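Local coordinates for ecto-NAD+ glycohydrolase (CD38 molecule) (Bos taurus, PDB 3GC6), which is a glycosylated, disulfide-bonded ecto-enzyme of the ADP-ribosyl cyclase family, combining a bundle of helices with a four-stranded parallel sheet, at residues 26-31 / 108-113; 168-173 / 202-207; 9-14 / 131-136; 82-87 / 159-164; 66-71 / 146-151. The protein carries 1 engineered substitution. One frame throughout, in Å; residues are numbered along the deposited sequence.

Contact 1 (26-31 / 108-113). With SO4 (sulfate ion), chain E.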
# COMPACT_ATOMS: atom_id res chain seq x y z
N GLU A 26 -1.44 11.62 -4.07
CA GLU A 26 -0.50 11.00 -4.99
C GLU A 26 0.75 10.54 -4.22
O GLU A 26 1.28 9.44 -4.46
CB GLU A 26 -0.11 11.93 -6.13
CG GLU A 26 -1.22 12.22 -7.15
CD GLU A 26 -0.75 13.14 -8.26
OE1 GLU A 26 0.36 13.71 -8.15
OE2 GLU A 26 -1.50 13.30 -9.25
N ARG A 27 1.27 11.39 -3.34
CA ARG A 27 2.48 11.04 -2.60
C ARG A 27 2.25 9.83 -1.69
O ARG A 27 3.13 8.98 -1.54
CB ARG A 27 2.98 12.24 -1.79
CG ARG A 27 3.59 13.31 -2.66
CD ARG A 27 4.10 14.47 -1.82
NE ARG A 27 4.81 15.46 -2.62
CZ ARG A 27 5.49 16.49 -2.12
NH1 ARG A 27 5.51 16.71 -0.81
NH2 ARG A 27 6.14 17.31 -2.96
N CYS A 28 1.07 9.74 -1.10
CA CYS A 28 0.80 8.61 -0.21
C CYS A 28 0.79 7.29 -0.99
O CYS A 28 1.39 6.30 -0.56
CB CYS A 28 -0.52 8.82 0.51
SG CYS A 28 -0.74 7.73 1.91
N ASP A 29 0.15 7.29 -2.15
CA ASP A 29 0.16 6.07 -2.98
C ASP A 29 1.58 5.73 -3.42
O ASP A 29 2.01 4.57 -3.38
CB ASP A 29 -0.74 6.25 -4.20
CG ASP A 29 -2.23 6.25 -3.85
OD1 ASP A 29 -2.61 5.74 -2.78
OD2 ASP A 29 -3.04 6.76 -4.67
N THR A 30 2.32 6.73 -3.89
CA THR A 30 3.69 6.51 -4.30
C THR A 30 4.53 5.93 -3.15
O THR A 30 5.27 4.94 -3.30
CB THR A 30 4.30 7.82 -4.82
OG1 THR A 30 3.59 8.16 -6.02
CG2 THR A 30 5.81 7.67 -5.09
N TYR A 31 4.41 6.54 -1.99
CA TYR A 31 5.21 6.10 -0.87
C TYR A 31 4.90 4.66 -0.44
O TYR A 31 5.81 3.82 -0.31
CB TYR A 31 5.01 7.05 0.31
CG TYR A 31 5.93 6.75 1.49
CD1 TYR A 31 7.16 7.40 1.61
CD2 TYR A 31 5.57 5.79 2.45
CE1 TYR A 31 8.05 7.12 2.67
CE2 TYR A 31 6.45 5.51 3.53
CZ TYR A 31 7.68 6.19 3.63
OH TYR A 31 8.53 5.96 4.71
N ASP A 108 11.75 11.14 5.00
CA ASP A 108 11.62 9.83 4.39
C ASP A 108 10.59 8.95 5.12
O ASP A 108 10.38 7.80 4.75
CB ASP A 108 12.99 9.13 4.34
CG ASP A 108 13.99 9.88 3.48
OD1 ASP A 108 13.64 10.17 2.29
OD2 ASP A 108 15.12 10.16 3.96
N THR A 109 9.99 9.46 6.21
CA THR A 109 8.86 8.78 6.83
C THR A 109 7.63 9.04 5.94
O THR A 109 7.65 9.95 5.10
CB THR A 109 8.57 9.35 8.25
OG1 THR A 109 8.22 10.74 8.19
CG2 THR A 109 9.81 9.16 9.15
N LEU A 110 6.55 8.29 6.14
CA LEU A 110 5.35 8.50 5.30
C LEU A 110 4.87 9.96 5.40
O LEU A 110 4.73 10.67 4.39
CB LEU A 110 4.24 7.55 5.70
CG LEU A 110 3.01 7.47 4.78
CD1 LEU A 110 2.28 6.12 4.98
CD2 LEU A 110 2.07 8.63 5.08
N LEU A 111 4.66 10.41 6.63
CA LEU A 111 4.10 11.75 6.81
C LEU A 111 5.08 12.84 6.36
O LEU A 111 4.67 13.88 5.83
CB LEU A 111 3.63 11.96 8.27
CG LEU A 111 2.42 11.10 8.66
CD1 LEU A 111 2.05 11.35 10.12
CD2 LEU A 111 1.18 11.41 7.73
N GLY A 112 6.38 12.64 6.67
CA GLY A 112 7.40 13.60 6.24
C GLY A 112 7.46 13.68 4.72
O GLY A 112 7.65 14.76 4.15
N TYR A 113 7.31 12.54 4.07
CA TYR A 113 7.30 12.50 2.62
C TYR A 113 6.09 13.22 2.04
O TYR A 113 6.21 13.99 1.07
CB TYR A 113 7.35 11.03 2.17
CG TYR A 113 7.43 10.84 0.66
CD1 TYR A 113 8.65 10.85 0.03
CD2 TYR A 113 6.29 10.63 -0.11
CE1 TYR A 113 8.74 10.67 -1.37
CE2 TYR A 113 6.36 10.44 -1.49
CZ TYR A 113 7.59 10.48 -2.11
OH TYR A 113 7.69 10.29 -3.49
S SO4 E . 3.82 6.22 -8.61
O1 SO4 E . 4.53 5.64 -7.47
O2 SO4 E . 3.53 5.16 -9.59
O3 SO4 E . 2.58 6.83 -8.14
O4 SO4 E . 4.66 7.24 -9.23
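Helix 20-35 packs against the start of helix 110-115 in the helical part of the ADP-ribosyl cyclase fold, the CA atoms of Tyr31 and Leu110 6.6 Å apart and Arg27 facing Tyr113. Tyr31 carries the contact. With CG anti to the backbone N (chi1 -174°), its ring reaches across to the turn before the second helix, where OH donates a 2.6 Å hydrogen bond to Asp108 O, in the carbonyl plane and on a lone pair. Leu110 CA lies over one face of that ring, a CH-pi contact 3.7 Å from the centroid, and Leu110 CB touches the rim at CE2. Tyr113, also anti at chi1, meets Tyr31 obliquely, its CG 3.6 Å from Tyr31 CD1 with the ring planes at 48°. One flank of the Tyr113 ring touches Arg27 CB through CE2, while the extended Arg27 chain carries NH1 on to hydrogen bonds with the carbonyls of Leu114 and Asp116. Thr30 adds CG2, 3.6 Å from Tyr113 OH; its OG1 approaches a sulfate ion that also binds Ser41 of the second subunit. Thr109 is the N-cap of the second helix: OG1 is hydrogen-bonded to Leu106 O and accepts from Gly112 N at 3.1 Å.

Contact 2 (168-173 / 202-207). With NAG (2-acetamido-2-deoxy-beta-D-glucopyranose), chain C.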
# COMPACT_ATOMS: atom_id res chain seq x y z
N VAL A 168 23.75 14.78 10.48
CA VAL A 168 24.61 15.48 9.52
C VAL A 168 24.51 16.98 9.78
O VAL A 168 23.45 17.59 9.63
CB VAL A 168 24.11 15.21 8.10
CG1 VAL A 168 25.04 15.84 7.06
CG2 VAL A 168 24.04 13.70 7.86
N LEU A 169 25.65 17.57 10.13
CA LEU A 169 25.72 18.98 10.49
C LEU A 169 26.69 19.74 9.57
O LEU A 169 27.51 19.12 8.90
CB LEU A 169 26.16 19.13 11.95
CG LEU A 169 25.20 18.49 12.95
CD1 LEU A 169 25.76 18.63 14.37
CD2 LEU A 169 23.82 19.17 12.91
N ASN A 170 26.56 21.06 9.57
CA ASN A 170 27.25 21.90 8.58
C ASN A 170 28.52 22.52 9.13
O ASN A 170 28.44 23.47 9.91
CB ASN A 170 26.28 23.00 8.13
CG ASN A 170 26.73 23.68 6.85
OD1 ASN A 170 27.92 23.91 6.64
ND2 ASN A 170 25.75 23.96 5.98
N GLY A 171 29.66 21.94 8.76
CA GLY A 171 30.97 22.41 9.19
C GLY A 171 31.38 23.71 8.52
O GLY A 171 32.43 24.25 8.86
N SER A 172 30.55 24.20 7.60
CA SER A 172 30.83 25.48 6.93
C SER A 172 30.07 26.65 7.56
O SER A 172 30.14 27.78 7.07
CB SER A 172 30.65 25.39 5.41
OG SER A 172 31.74 24.69 4.84
N LEU A 173 29.37 26.40 8.66
CA LEU A 173 28.73 27.45 9.42
C LEU A 173 29.57 27.72 10.66
O LEU A 173 30.33 26.86 11.10
CB LEU A 173 27.31 27.03 9.84
CG LEU A 173 26.30 26.78 8.72
CD1 LEU A 173 24.94 26.35 9.32
CD2 LEU A 173 26.14 27.99 7.80
N VAL A 202 30.30 18.40 8.23
CA VAL A 202 30.76 18.29 6.85
C VAL A 202 30.87 19.70 6.27
O VAL A 202 29.96 20.52 6.41
CB VAL A 202 29.79 17.40 6.02
CG1 VAL A 202 30.34 17.22 4.61
CG2 VAL A 202 29.65 16.02 6.69
N HIS A 203 32.00 20.00 5.62
CA HIS A 203 32.22 21.33 5.08
C HIS A 203 32.19 21.27 3.56
O HIS A 203 32.33 20.20 2.95
CB HIS A 203 33.56 21.93 5.56
CG HIS A 203 34.77 21.20 5.08
ND1 HIS A 203 35.28 21.34 3.80
CD2 HIS A 203 35.57 20.31 5.71
CE1 HIS A 203 36.34 20.56 3.67
NE2 HIS A 203 36.54 19.92 4.81
N ASP A 204 32.02 22.43 2.97
CA ASP A 204 31.94 22.51 1.52
C ASP A 204 33.29 22.38 0.85
O ASP A 204 34.30 22.79 1.40
CB ASP A 204 31.17 23.75 1.14
CG ASP A 204 29.70 23.60 1.46
OD1 ASP A 204 29.06 22.76 0.80
OD2 ASP A 204 29.20 24.27 2.37
N THR A 205 33.29 21.77 -0.35
CA THR A 205 34.54 21.45 -1.03
C THR A 205 35.40 22.71 -1.18
O THR A 205 34.91 23.77 -1.56
CB THR A 205 34.27 20.74 -2.42
OG1 THR A 205 35.50 20.30 -3.01
CG2 THR A 205 33.54 21.67 -3.39
N GLY A 206 36.67 22.59 -0.81
CA GLY A 206 37.64 23.68 -1.00
C GLY A 206 37.52 24.87 -0.07
O GLY A 206 38.24 25.85 -0.21
N LYS A 207 36.60 24.79 0.89
CA LYS A 207 36.48 25.85 1.89
C LYS A 207 36.82 25.30 3.27
O LYS A 207 36.21 24.33 3.72
CB LYS A 207 35.07 26.46 1.85
CG LYS A 207 34.76 27.15 0.51
CD LYS A 207 33.42 27.90 0.52
CE LYS A 207 32.23 27.00 0.23
NZ LYS A 207 32.24 26.44 -1.17
C1 NAG C . 26.03 24.84 4.84
C2 NAG C . 25.80 23.95 3.61
C3 NAG C . 25.75 24.82 2.34
C4 NAG C . 24.86 26.07 2.48
C5 NAG C . 25.17 26.78 3.79
C6 NAG C . 24.24 27.97 4.07
C7 NAG C . 26.65 21.64 3.73
C8 NAG C . 27.87 20.77 3.75
N2 NAG C . 26.86 22.95 3.46
O3 NAG C . 25.38 24.05 1.22
O4 NAG C . 25.08 26.96 1.38
O5 NAG C . 25.02 25.84 4.85
O6 NAG C . 22.88 27.57 3.97
O7 NAG C . 25.53 21.16 3.95
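Main-chain hydrogen bonds join the ends of strands 164-170 and 196-203, parallel neighbours in a beta-alpha-beta unit. Val202 N donates to Leu169 O at 3.0 Å, almost straight at 170°, and Val202 O accepts from Gly171 N at 2.8 Å, with the donor well above the carbonyl plane. Beyond this bridge, side chains take over the pairing. Ser172 OG, anti to its own carbonyl carbon, accepts from Asp204 N at 2.9 Å, so the hydroxyl continues the link between the strands after they turn apart. Asn170 OD1 accepts from Ser172 N at 2.8 Å in an Asx turn, which fixes the rotation of the amide. Across the way, Asp204 O takes two donors, His203 ND1 and the Lys207 N that closes a type II turn. The covalent link is N-glycosylation: Asn170, in an Asn-Gly-Ser sequon, is bonded through ND2 to C1 of the NAG, and ND2 is also hydrogen-bonded to Lys89 O. Asp204 ties the sugar to the opposite segment. Its OD1 forms a salt bridge with Arg240, while OD2 receives the acetamido N-H of the NAG, N2 to OD2 measuring 2.9 Å at an angle of 162°.

Contact 3 (9-14 / 131-136)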
# COMPACT_ATOMS: atom_id res chain seq x y z
N ASN A 9 -5.67 37.40 2.58
CA ASN A 9 -4.29 37.77 2.31
C ASN A 9 -3.62 38.45 3.49
O ASN A 9 -2.57 39.06 3.33
CB ASN A 9 -4.21 38.66 1.06
CG ASN A 9 -2.79 38.79 0.53
OD1 ASN A 9 -2.02 37.82 0.56
ND2 ASN A 9 -2.44 39.98 0.02
N ARG A 10 -4.20 38.33 4.69
CA ARG A 10 -3.70 39.05 5.86
C ARG A 10 -2.38 38.54 6.44
O ARG A 10 -1.73 39.25 7.22
CB ARG A 10 -4.77 39.07 6.96
CG ARG A 10 -5.05 37.72 7.59
CD ARG A 10 -6.29 37.78 8.49
NE ARG A 10 -6.61 36.50 9.13
CZ ARG A 10 -7.32 35.52 8.56
NH1 ARG A 10 -7.79 35.65 7.32
NH2 ARG A 10 -7.58 34.41 9.23
N TRP A 11 -2.00 37.32 6.09
CA TRP A 11 -0.81 36.75 6.66
C TRP A 11 0.46 37.15 5.91
O TRP A 11 0.41 37.58 4.76
CB TRP A 11 -0.92 35.22 6.66
CG TRP A 11 -2.15 34.71 7.35
CD1 TRP A 11 -3.19 34.00 6.78
CD2 TRP A 11 -2.47 34.84 8.74
NE1 TRP A 11 -4.12 33.67 7.74
CE2 TRP A 11 -3.72 34.20 8.95
CE3 TRP A 11 -1.82 35.42 9.83
CZ2 TRP A 11 -4.33 34.13 10.21
CZ3 TRP A 11 -2.43 35.37 11.08
CH2 TRP A 11 -3.67 34.72 11.26
N HIS A 12 1.60 36.98 6.57
CA HIS A 12 2.90 37.34 5.99
C HIS A 12 3.61 36.19 5.26
O HIS A 12 4.61 36.40 4.56
CB HIS A 12 3.83 37.88 7.07
CG HIS A 12 3.38 39.19 7.65
ND1 HIS A 12 2.43 39.27 8.64
CD2 HIS A 12 3.74 40.46 7.36
CE1 HIS A 12 2.23 40.55 8.94
NE2 HIS A 12 3.01 41.29 8.18
N GLY A 13 3.11 34.96 5.42
CA GLY A 13 3.73 33.84 4.75
C GLY A 13 3.04 33.47 3.44
O GLY A 13 1.92 33.89 3.17
N ALA A 14 3.73 32.70 2.61
CA ALA A 14 3.15 32.28 1.36
C ALA A 14 1.90 31.40 1.58
O ALA A 14 1.77 30.67 2.58
CB ALA A 14 4.19 31.51 0.55
N ILE A 131 -5.22 29.50 -0.11
CA ILE A 131 -4.16 29.48 -1.10
C ILE A 131 -3.55 30.87 -1.34
O ILE A 131 -2.70 31.03 -2.23
CB ILE A 131 -4.65 28.90 -2.46
CG1 ILE A 131 -5.79 29.77 -3.03
CG2 ILE A 131 -5.09 27.46 -2.29
CD1 ILE A 131 -6.38 29.29 -4.38
N TRP A 132 -3.94 31.84 -0.52
CA TRP A 132 -3.49 33.22 -0.72
C TRP A 132 -2.38 33.63 0.22
O TRP A 132 -1.41 34.25 -0.20
CB TRP A 132 -4.68 34.18 -0.57
CG TRP A 132 -5.80 33.71 -1.44
CD1 TRP A 132 -6.97 33.11 -1.04
CD2 TRP A 132 -5.83 33.74 -2.86
NE1 TRP A 132 -7.73 32.80 -2.14
CE2 TRP A 132 -7.05 33.16 -3.27
CE3 TRP A 132 -4.93 34.19 -3.84
CZ2 TRP A 132 -7.42 33.03 -4.61
CZ3 TRP A 132 -5.29 34.06 -5.19
CH2 TRP A 132 -6.55 33.50 -5.55
N SER A 133 -2.53 33.33 1.52
CA SER A 133 -1.45 33.60 2.46
C SER A 133 -1.63 32.65 3.62
O SER A 133 -2.74 32.18 3.85
CB SER A 133 -1.45 35.06 2.96
OG SER A 133 -2.53 35.35 3.86
N CYS A 134 -0.53 32.38 4.33
CA CYS A 134 -0.56 31.57 5.55
C CYS A 134 0.32 32.23 6.59
O CYS A 134 1.27 32.92 6.24
CB CYS A 134 -0.02 30.15 5.29
SG CYS A 134 -1.16 29.10 4.33
N PRO A 135 0.04 31.96 7.87
CA PRO A 135 0.87 32.56 8.93
C PRO A 135 2.35 32.24 8.80
O PRO A 135 2.74 31.10 8.50
CB PRO A 135 0.30 31.95 10.22
CG PRO A 135 -1.12 31.53 9.87
CD PRO A 135 -1.08 31.16 8.40
N ASP A 136 3.17 33.27 9.00
CA ASP A 136 4.62 33.15 9.11
C ASP A 136 4.97 32.96 10.60
O ASP A 136 4.40 33.61 11.48
CB ASP A 136 5.27 34.44 8.60
CG ASP A 136 6.78 34.41 8.72
OD1 ASP A 136 7.40 33.60 7.99
OD2 ASP A 136 7.30 35.19 9.56
O HOH W 1 0.57 36.19 0.07
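Segments 9-14 and 131-136 meet as a short, weakly bonded two-stranded antiparallel sheet at the surface, in which Gly13 and Cys134 form a hydrogen-bonded pair. Cys134 N donates to Gly13 O at 3.1 Å and 167°, whereas the return bond from Gly13 N to Cys134 O is bent and weak. Cys134 is also disulfide-bonded to Cys121. Just ahead of strand 13-14, Trp11 N donates to Ser133 OG at 3.0 Å; this hydroxyl occupies the crowded position between backbone N and carbonyl carbon (chi1 71°) and is also hydrogen-bonded to Leu8 O. The Trp11 indole is sandwiched. Pro135 CG lies 3.7 Å above the centre of one face, and Pro135 CD makes a CH-pi contact almost on the normal of the five-membered ring, 3.8 Å from its centroid. Over the opposite face runs the aliphatic part of Arg10, whose guanidinium is hydrogen-bonded to Gly7 O and salt-bridged to Glu123. Farther out, a water lies 3.1 Å from Asn9 OD1 and 2.8 Å from Trp132 O.

Contact 4 (82-87 / 159-164)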
# COMPACT_ATOMS: atom_id res chain seq x y z
N GLY A 82 18.79 1.76 13.94
CA GLY A 82 20.06 1.88 13.24
C GLY A 82 19.97 2.56 11.88
O GLY A 82 20.99 2.78 11.22
N GLN A 83 18.76 2.90 11.44
CA GLN A 83 18.61 3.48 10.09
C GLN A 83 18.24 4.97 10.09
O GLN A 83 17.98 5.55 9.02
CB GLN A 83 17.54 2.70 9.30
CG GLN A 83 17.99 1.26 9.03
CD GLN A 83 16.89 0.41 8.40
OE1 GLN A 83 16.02 0.93 7.71
NE2 GLN A 83 16.90 -0.89 8.69
N GLN A 84 18.21 5.60 11.27
CA GLN A 84 17.64 6.94 11.36
C GLN A 84 18.71 8.03 11.23
O GLN A 84 19.78 7.94 11.87
CB GLN A 84 16.93 7.10 12.71
CG GLN A 84 16.04 8.32 12.84
CD GLN A 84 15.00 8.12 13.95
OE1 GLN A 84 14.71 6.99 14.35
NE2 GLN A 84 14.46 9.22 14.43
N VAL A 85 18.38 9.06 10.42
CA VAL A 85 19.26 10.20 10.21
C VAL A 85 18.56 11.50 10.62
O VAL A 85 17.39 11.73 10.25
CB VAL A 85 19.59 10.32 8.72
CG1 VAL A 85 20.37 11.61 8.44
CG2 VAL A 85 20.45 9.09 8.31
N PHE A 86 19.28 12.34 11.38
CA PHE A 86 18.86 13.70 11.72
C PHE A 86 19.77 14.64 10.97
O PHE A 86 20.86 14.26 10.53
CB PHE A 86 19.06 13.94 13.22
CG PHE A 86 18.17 13.11 14.08
CD1 PHE A 86 16.97 13.64 14.58
CD2 PHE A 86 18.50 11.78 14.37
CE1 PHE A 86 16.12 12.84 15.39
CE2 PHE A 86 17.67 10.99 15.15
CZ PHE A 86 16.48 11.52 15.67
N TRP A 87 19.31 15.87 10.78
CA TRP A 87 20.14 16.82 10.04
C TRP A 87 19.73 18.23 10.43
O TRP A 87 18.62 18.47 10.90
CB TRP A 87 20.00 16.60 8.52
CG TRP A 87 18.57 16.83 8.01
CD1 TRP A 87 17.54 15.91 7.96
CD2 TRP A 87 18.04 18.05 7.52
NE1 TRP A 87 16.38 16.50 7.45
CE2 TRP A 87 16.67 17.82 7.19
CE3 TRP A 87 18.58 19.33 7.34
CZ2 TRP A 87 15.87 18.83 6.65
CZ3 TRP A 87 17.77 20.34 6.82
CH2 TRP A 87 16.42 20.08 6.50
N GLU A 159 11.65 10.61 19.71
CA GLU A 159 11.28 9.73 20.82
C GLU A 159 11.34 8.25 20.46
O GLU A 159 11.55 7.41 21.36
CB GLU A 159 9.89 10.06 21.33
CG GLU A 159 9.82 11.36 22.05
CD GLU A 159 8.36 11.84 22.26
OE1 GLU A 159 7.41 11.16 21.82
OE2 GLU A 159 8.20 12.93 22.85
N SER A 160 11.14 7.92 19.20
CA SER A 160 11.08 6.51 18.81
C SER A 160 12.43 5.98 18.30
O SER A 160 12.53 4.79 17.99
CB SER A 160 10.00 6.31 17.73
OG SER A 160 10.32 7.07 16.60
N ALA A 161 13.45 6.82 18.22
CA ALA A 161 14.77 6.41 17.73
C ALA A 161 15.33 5.24 18.52
O ALA A 161 15.10 5.13 19.74
CB ALA A 161 15.76 7.56 17.82
N CYS A 162 16.07 4.37 17.83
CA CYS A 162 16.59 3.19 18.49
C CYS A 162 17.99 2.88 18.02
O CYS A 162 18.33 3.08 16.83
CB CYS A 162 15.66 2.01 18.20
SG CYS A 162 16.38 0.35 18.33
N ASN A 163 18.81 2.38 18.95
CA ASN A 163 20.20 2.04 18.68
C ASN A 163 21.03 3.20 18.13
O ASN A 163 20.98 4.29 18.72
CB ASN A 163 20.28 0.77 17.83
CG ASN A 163 19.68 -0.43 18.56
OD1 ASN A 163 19.62 -0.44 19.78
ND2 ASN A 163 19.26 -1.44 17.82
N THR A 164 21.78 3.01 17.06
CA THR A 164 22.65 4.11 16.61
C THR A 164 21.91 5.07 15.69
O THR A 164 21.30 4.63 14.72
CB THR A 164 23.92 3.59 15.90
OG1 THR A 164 24.72 2.90 16.86
CG2 THR A 164 24.73 4.75 15.31
O HOH W 2 18.58 4.66 13.99
O HOH W 3 15.74 4.49 14.82
O HOH W 4 12.07 6.14 14.86
O HOH W 5 21.45 5.71 11.88
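Gln84 OE1 is gripped by two waters, water 3 at 2.7 Å and water 4 at 2.8 Å. Water 3 accepts from Cys162 N, and water 4 reaches Ser160 OG, so the hydrogen-bonded links of the amide oxygen to segment 159-164 run through these waters, while OE1 also rests against Ala161 CA at 3.4 Å. An extended side chain with CG anti to the backbone N (chi1 -167°) puts the amide there, and the bond from NE2 to Phe157 O sets its rotation. The contact lies at the leading ends of strands 85-88 and 164-170, parallel neighbours of the four-stranded sheet. Here the two segments are also linked directly: Gly82 N donates to Cys162 O at 3.2 Å, from above the carbonyl plane, next to the Cys81-Cys162 disulfide. Gly82, at phi 84°, brings its CA to within 3.4 Å of Thr164 O in a CA-H...O contact. Water 2 lies beside this point, accepting from Gln84 N at 2.9 Å and 2.8 Å from Thr164 O.

Contact 5 (66-71 / 146-151)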
# COMPACT_ATOMS: atom_id res chain seq x y z
N GLU A 66 -1.70 18.33 19.72
CA GLU A 66 -2.79 17.36 19.86
C GLU A 66 -3.69 17.33 18.61
O GLU A 66 -4.31 16.31 18.31
CB GLU A 66 -3.64 17.67 21.11
CG GLU A 66 -2.89 17.52 22.45
CD GLU A 66 -1.83 18.59 22.70
OE1 GLU A 66 -2.04 19.78 22.36
OE2 GLU A 66 -0.76 18.22 23.26
N ASP A 67 -3.77 18.44 17.88
CA ASP A 67 -4.52 18.45 16.62
C ASP A 67 -4.02 17.38 15.62
O ASP A 67 -4.76 16.96 14.73
CB ASP A 67 -4.46 19.83 15.95
CG ASP A 67 -5.27 20.89 16.71
OD1 ASP A 67 -6.25 20.51 17.38
OD2 ASP A 67 -4.92 22.07 16.61
N TYR A 68 -2.76 16.96 15.77
CA TYR A 68 -2.17 16.02 14.81
C TYR A 68 -2.08 14.58 15.37
O TYR A 68 -1.60 13.66 14.69
CB TYR A 68 -0.78 16.50 14.41
CG TYR A 68 -0.80 17.64 13.41
CD1 TYR A 68 -1.26 17.45 12.10
CD2 TYR A 68 -0.33 18.92 13.78
CE1 TYR A 68 -1.26 18.49 11.17
CE2 TYR A 68 -0.32 19.97 12.84
CZ TYR A 68 -0.78 19.75 11.55
OH TYR A 68 -0.74 20.77 10.62
N ASN A 69 -2.56 14.38 16.60
CA ASN A 69 -2.46 13.03 17.17
C ASN A 69 -3.11 11.94 16.29
O ASN A 69 -2.51 10.88 16.08
CB ASN A 69 -2.96 12.97 18.65
CG ASN A 69 -1.87 13.30 19.69
OD1 ASN A 69 -1.70 12.57 20.67
ND2 ASN A 69 -1.14 14.40 19.49
N SER A 70 -4.31 12.19 15.77
CA SER A 70 -5.00 11.19 14.93
C SER A 70 -4.29 10.88 13.59
O SER A 70 -4.27 9.74 13.11
CB SER A 70 -6.45 11.61 14.66
OG SER A 70 -7.20 11.63 15.87
N LEU A 71 -3.70 11.91 12.99
CA LEU A 71 -2.90 11.73 11.77
C LEU A 71 -1.65 10.89 12.09
O LEU A 71 -1.33 9.94 11.36
CB LEU A 71 -2.48 13.10 11.24
CG LEU A 71 -1.59 13.00 9.99
CD1 LEU A 71 -2.29 12.41 8.76
CD2 LEU A 71 -1.04 14.37 9.68
N LEU A 146 1.49 24.55 9.96
CA LEU A 146 2.68 24.03 9.27
C LEU A 146 3.83 23.82 10.26
O LEU A 146 4.41 22.74 10.35
CB LEU A 146 3.06 24.97 8.11
CG LEU A 146 4.40 24.70 7.41
CD1 LEU A 146 4.42 23.31 6.88
CD2 LEU A 146 4.61 25.74 6.28
N SER A 147 4.13 24.85 11.05
CA SER A 147 5.20 24.76 12.04
C SER A 147 4.93 23.69 13.09
O SER A 147 5.83 22.88 13.44
CB SER A 147 5.37 26.14 12.73
OG SER A 147 5.77 27.11 11.78
N VAL A 148 3.69 23.66 13.61
CA VAL A 148 3.34 22.68 14.63
C VAL A 148 3.42 21.24 14.10
O VAL A 148 3.87 20.32 14.79
CB VAL A 148 1.99 23.02 15.28
CG1 VAL A 148 1.53 21.88 16.16
CG2 VAL A 148 2.17 24.32 16.08
N PHE A 149 3.04 21.02 12.84
CA PHE A 149 3.17 19.69 12.23
C PHE A 149 4.63 19.22 12.33
O PHE A 149 4.92 18.11 12.79
CB PHE A 149 2.77 19.74 10.76
CG PHE A 149 3.10 18.49 10.01
CD1 PHE A 149 2.24 17.38 10.05
CD2 PHE A 149 4.27 18.41 9.28
CE1 PHE A 149 2.57 16.18 9.33
CE2 PHE A 149 4.60 17.23 8.58
CZ PHE A 149 3.75 16.14 8.60
N TRP A 150 5.55 20.07 11.88
CA TRP A 150 6.95 19.60 11.84
C TRP A 150 7.50 19.43 13.27
O TRP A 150 8.36 18.59 13.51
CB TRP A 150 7.81 20.55 11.00
CG TRP A 150 7.50 20.39 9.55
CD1 TRP A 150 6.84 21.27 8.75
CD2 TRP A 150 7.84 19.27 8.72
NE1 TRP A 150 6.73 20.77 7.46
CE2 TRP A 150 7.33 19.53 7.43
CE3 TRP A 150 8.49 18.05 8.95
CZ2 TRP A 150 7.50 18.62 6.35
CZ3 TRP A 150 8.63 17.15 7.90
CH2 TRP A 150 8.15 17.43 6.61
N GLU A 151 7.00 20.26 14.20
CA GLU A 151 7.43 20.15 15.59
C GLU A 151 6.97 18.80 16.16
O GLU A 151 7.78 18.06 16.75
CB GLU A 151 6.90 21.36 16.39
CG GLU A 151 6.69 21.25 17.87
CD GLU A 151 5.71 22.36 18.32
OE1 GLU A 151 5.92 23.53 17.91
OE2 GLU A 151 4.72 22.08 19.01
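Tyr68 and Phe149 form a T-shaped pair, the edge of Phe149 turned to the face of Tyr68 with the centroids 5.5 Å apart and the planes at 72°. Phe149 CD1 stands 3.8 Å above the Tyr68 plane, toward the rim, and Phe149 CB presses on Tyr68 CZ at 3.6 Å. The tyrosine ring lies against the root of the phenylalanine and its helix backbone, with Tyr68 CE2 3.5 Å from Phe149 N. Val148 CG1 touches the same side of the ring at CD2, and Leu71 CD2 meets the Phe149 edge at CE1, 4.1 Å away. No hydrogen bond crosses between the two segments. The phenolic end is positioned from outside, since Tyr68 OH is hydrogen-bonded to Tyr145 O and to Trp120 NE1. Phe149, with CG anti to its backbone N (chi1 170°), also packs edge-to-face with Trp120 and meets the ring of Phe51, while its CE2 sits over the centre of the Trp150 ring. Helix 145-159 is joined to the 3-10 turn and first residues of helix 69-74 in the buried helical core, where helix 44-55 packs on Leu71 through Ile47, Ala50 and Phe51, and helix 110-115 meets Leu71 through Leu111 and Phe149 through Ala115.

From the N terminus, contacts 3, 1, 5 and 4 open in turn, at 9-14, 26-31, 66-71 and 82-87. Contact 1 closes first, at 108-113, and contact 3 at 131-136, so the loop of contact 1 falls wholly within that of contact 3. Contacts 5 and 4 then close at 146-151 and 159-164, crossing both earlier loops and each other. Contact 2 follows in series, closing a short loop between 168-173 and 202-207. Contact 3 ties the N-terminal arm to 131-136; contacts 1 and 5 meet among the helices, Leu111 O packing against Phe149 CZ. Contact 4 ties the leading ends of two strands in the parallel sheet shared with contact 2, where Val168 N lies 2.9 Å from Phe86 O.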